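Peptide ABC transporter, peptide-binding protein (PDB 3O6P) probably binds peptides outside the cell for uptake by an ABC transporter, this chain being one piece of the longer solute-binding protein. Local coordinates at residues 49-57 against 68-76. Numbering follows the deposited sequence.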
loop_
_atom_site.group_PDB
_atom_site.type_symbol
_atom_site.label_atom_id
_atom_site.label_comp_id
_atom_site.label_asym_id
_atom_site.label_seq_id
_atom_site.Cartn_x
_atom_site.Cartn_y
_atom_site.Cartn_z
ATOM N N GLU A 49 7.411 -10.960 3.940
ATOM C CA GLU A 49 7.430 -9.501 4.084
ATOM C C GLU A 49 7.462 -8.803 2.721
ATOM O O GLU A 49 8.119 -9.297 1.794
ATOM C CB GLU A 49 8.623 -9.061 4.904
ATOM C CG GLU A 49 8.502 -9.466 6.346
ATOM C CD GLU A 49 9.764 -9.160 7.118
ATOM O OE1 GLU A 49 10.096 -7.981 7.281
ATOM O OE2 GLU A 49 10.437 -10.104 7.557
ATOM N N PRO A 50 6.741 -7.672 2.592
ATOM C CA PRO A 50 6.725 -6.988 1.288
ATOM C C PRO A 50 7.944 -6.054 1.178
ATOM O O PRO A 50 8.197 -5.258 2.099
ATOM C CB PRO A 50 5.434 -6.166 1.361
ATOM C CG PRO A 50 5.310 -5.794 2.860
ATOM C CD PRO A 50 5.966 -6.958 3.628
ATOM N N ASN A 51 8.702 -6.144 0.096
ATOM C CA ASN A 51 9.752 -5.147 -0.143
ATOM C C ASN A 51 9.092 -3.785 -0.344
ATOM O O ASN A 51 9.490 -2.785 0.271
ATOM C CB ASN A 51 10.556 -5.501 -1.387
ATOM C CG ASN A 51 11.629 -4.490 -1.666
ATOM O OD1 ASN A 51 12.663 -4.476 -0.982
ATOM N ND2 ASN A 51 11.380 -3.592 -2.644
ATOM N N GLY A 52 8.059 -3.778 -1.180
ATOM C CA GLY A 52 7.322 -2.546 -1.527
ATOM C C GLY A 52 6.004 -2.950 -2.145
ATOM O O GLY A 52 5.292 -3.841 -1.641
ATOM N N LEU A 53 5.658 -2.279 -3.237
ATOM C CA LEU A 53 4.430 -2.577 -3.945
ATOM C C LEU A 53 4.677 -3.659 -4.981
ATOM O O LEU A 53 3.974 -4.673 -5.010
ATOM C CB LEU A 53 3.877 -1.307 -4.603
ATOM C CG LEU A 53 2.678 -1.533 -5.526
ATOM C CD1 LEU A 53 1.494 -2.137 -4.740
ATOM C CD2 LEU A 53 2.252 -0.245 -6.242
ATOM N N VAL A 54 5.650 -3.451 -5.849
ATOM C CA VAL A 54 5.916 -4.468 -6.891
ATOM C C VAL A 54 6.581 -5.670 -6.199
ATOM O O VAL A 54 7.541 -5.477 -5.437
ATOM C CB VAL A 54 6.860 -3.886 -7.966
ATOM C CG1 VAL A 54 7.329 -4.974 -8.942
ATOM C CG2 VAL A 54 6.158 -2.762 -8.733
ATOM N N PRO A 55 6.073 -6.901 -6.431
ATOM C CA PRO A 55 6.705 -8.080 -5.798
ATOM C C PRO A 55 8.168 -8.251 -6.158
ATOM O O PRO A 55 8.585 -7.898 -7.265
ATOM C CB PRO A 55 5.913 -9.257 -6.380
ATOM C CG PRO A 55 4.593 -8.675 -6.651
ATOM C CD PRO A 55 4.838 -7.282 -7.135
ATOM N N ALA A 56 8.923 -8.799 -5.213
ATOM C CA ALA A 56 10.311 -9.219 -5.411
ATOM C C ALA A 56 10.382 -10.507 -6.218
ATOM O O ALA A 56 9.438 -11.290 -6.225
ATOM C CB ALA A 56 10.988 -9.419 -4.058
ATOM N N ASP A 57 11.522 -10.728 -6.868
ATOM C CA ASP A 57 11.781 -11.940 -7.665
ATOM C C ASP A 57 10.788 -12.102 -8.794
ATOM O O ASP A 57 10.445 -13.228 -9.157
ATOM C CB ASP A 57 11.769 -13.211 -6.801
ATOM C CG ASP A 57 12.771 -13.166 -5.676
ATOM O OD1 ASP A 57 13.882 -12.638 -5.879
ATOM O OD2 ASP A 57 12.443 -13.668 -4.576
ATOM N N PHE A 68 13.820 -5.944 -9.988
ATOM C CA PHE A 68 13.145 -4.657 -9.782
ATOM C C PHE A 68 13.112 -4.251 -8.312
ATOM O O PHE A 68 13.420 -3.107 -7.975
ATOM C CB PHE A 68 11.705 -4.695 -10.304
ATOM C CG PHE A 68 11.010 -3.356 -10.255
ATOM C CD1 PHE A 68 11.120 -2.447 -11.311
ATOM C CD2 PHE A 68 10.246 -3.003 -9.144
ATOM C CE1 PHE A 68 10.475 -1.197 -11.254
ATOM C CE2 PHE A 68 9.602 -1.772 -9.071
ATOM C CZ PHE A 68 9.714 -0.864 -10.135
ATOM N N ALA A 69 12.678 -5.163 -7.443
ATOM C CA ALA A 69 12.538 -4.821 -6.014
ATOM C C ALA A 69 13.887 -4.483 -5.378
ATOM O O ALA A 69 13.981 -3.553 -4.572
ATOM C CB ALA A 69 11.827 -5.936 -5.244
ATOM N N LYS A 70 14.935 -5.219 -5.747
ATOM C CA LYS A 70 16.268 -4.936 -5.211
ATOM C C LYS A 70 16.766 -3.559 -5.663
ATOM O O LYS A 70 17.337 -2.802 -4.868
ATOM C CB LYS A 70 17.271 -6.026 -5.592
ATOM C CG LYS A 70 17.006 -7.369 -4.970
ATOM C CD LYS A 70 17.944 -8.410 -5.586
ATOM C CE LYS A 70 17.934 -9.729 -4.828
ATOM N NZ LYS A 70 19.215 -10.484 -5.044
ATOM N N GLU A 71 16.545 -3.239 -6.935
ATOM C CA GLU A 71 16.944 -1.950 -7.482
ATOM C C GLU A 71 16.180 -0.785 -6.850
ATOM O O GLU A 71 16.751 0.284 -6.615
ATOM C CB GLU A 71 16.772 -1.930 -9.002
ATOM C CG GLU A 71 17.892 -2.608 -9.752
ATOM C CD GLU A 71 17.873 -2.269 -11.229
ATOM O OE1 GLU A 71 17.307 -3.068 -11.993
ATOM O OE2 GLU A 71 18.399 -1.204 -11.627
ATOM N N ALA A 72 14.892 -0.997 -6.579
ATOM C CA ALA A 72 14.050 0.044 -6.023
ATOM C C ALA A 72 14.436 0.308 -4.571
ATOM O O ALA A 72 14.303 1.429 -4.091
ATOM C CB ALA A 72 12.554 -0.342 -6.134
ATOM N N GLY A 73 14.938 -0.713 -3.891
ATOM C CA GLY A 73 15.069 -0.658 -2.416
ATOM C C GLY A 73 13.722 -0.760 -1.693
ATOM O O GLY A 73 12.674 -0.930 -2.312
ATOM N N SER A 74 13.756 -0.675 -0.363
ATOM C CA SER A 74 12.546 -0.768 0.432
ATOM C C SER A 74 12.437 0.430 1.345
ATOM O O SER A 74 13.426 0.788 2.007
ATOM C CB SER A 74 12.572 -2.041 1.308
ATOM O OG SER A 74 11.379 -2.121 2.084
ATOM N N GLN A 75 11.233 1.004 1.437
ATOM C CA GLN A 75 10.955 2.037 2.450
ATOM C C GLN A 75 9.930 1.551 3.489
ATOM O O GLN A 75 9.350 2.353 4.258
ATOM C CB GLN A 75 10.484 3.313 1.736
ATOM C CG GLN A 75 11.557 3.737 0.700
ATOM C CD GLN A 75 11.327 5.086 0.077
ATOM O OE1 GLN A 75 10.974 5.196 -1.116
ATOM N NE2 GLN A 75 11.559 6.127 0.861
ATOM N N ILE A 76 9.730 0.238 3.543
ATOM C CA ILE A 76 8.803 -0.364 4.522
ATOM C C ILE A 76 9.578 -0.779 5.759
ATOM O O ILE A 76 10.539 -1.562 5.654
ATOM C CB ILE A 76 8.002 -1.532 3.940
ATOM C CG1 ILE A 76 7.109 -1.025 2.792
ATOM C CG2 ILE A 76 7.167 -2.249 5.096
ATOM C CD1 ILE A 76 6.263 -2.082 2.170
HETATM O O HOH W 1 9.136 -0.030 -0.149
HETATM O O HOH W 2 15.244 -4.027 -1.391
#
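P50 begins the contact by presenting CG of its ring to CD1 of I76 at 3.9 Å, the two side chains crossing at about a right angle; R35 of helix 35-43 packs against both. N51 carries most of the polar load. Its backbone O accepts a 2.7 Å hydrogen bond from OG of S74, which arrives in the carbonyl plane on a lone pair, and a second one from a water that in turn accepts from N of Q75. A fully extended first torsion (chi1 179°) carries the N51 amide to the end of helix 68-72. There ND2 donates to O of G73 at 3.0 Å, a bent bond (144°) whose donor stands above the carbonyl plane; O of A69 lies 3.2 Å from the same ND2. The other amide atom, OD1, takes a 2.7 Å bond from a second water. G52 adds its CA beside CD1 of I76. Next, V54 sets CG1 3.5 Å from CD2 of F68, meeting the ring obliquely, while CG2 approaches CE2; W206 packs edge-to-face with the same ring, and a carboxylate oxygen of E213 accepts a hydrogen bond from N of V54. A56 finishes the pairing, its CB 3.8 Å from CB of A69. The contact thus folds the loop after helix 35-43 against the short helix 68-72 and the chain leaving it, where G73 takes a positive phi. S74 OG, while donating to O of N51, also accepts from N of I76 in an ST turn, so one hydroxyl is bonded to main-chain atoms of both segments. Beyond the helix, the N51 amide, the S74 hydroxyl and a water thus satisfy O of G73, N of I76 and N of Q75 respectively, and the apolar pairs F68-V54 and A69-A56 pack the start of the helix against the loop.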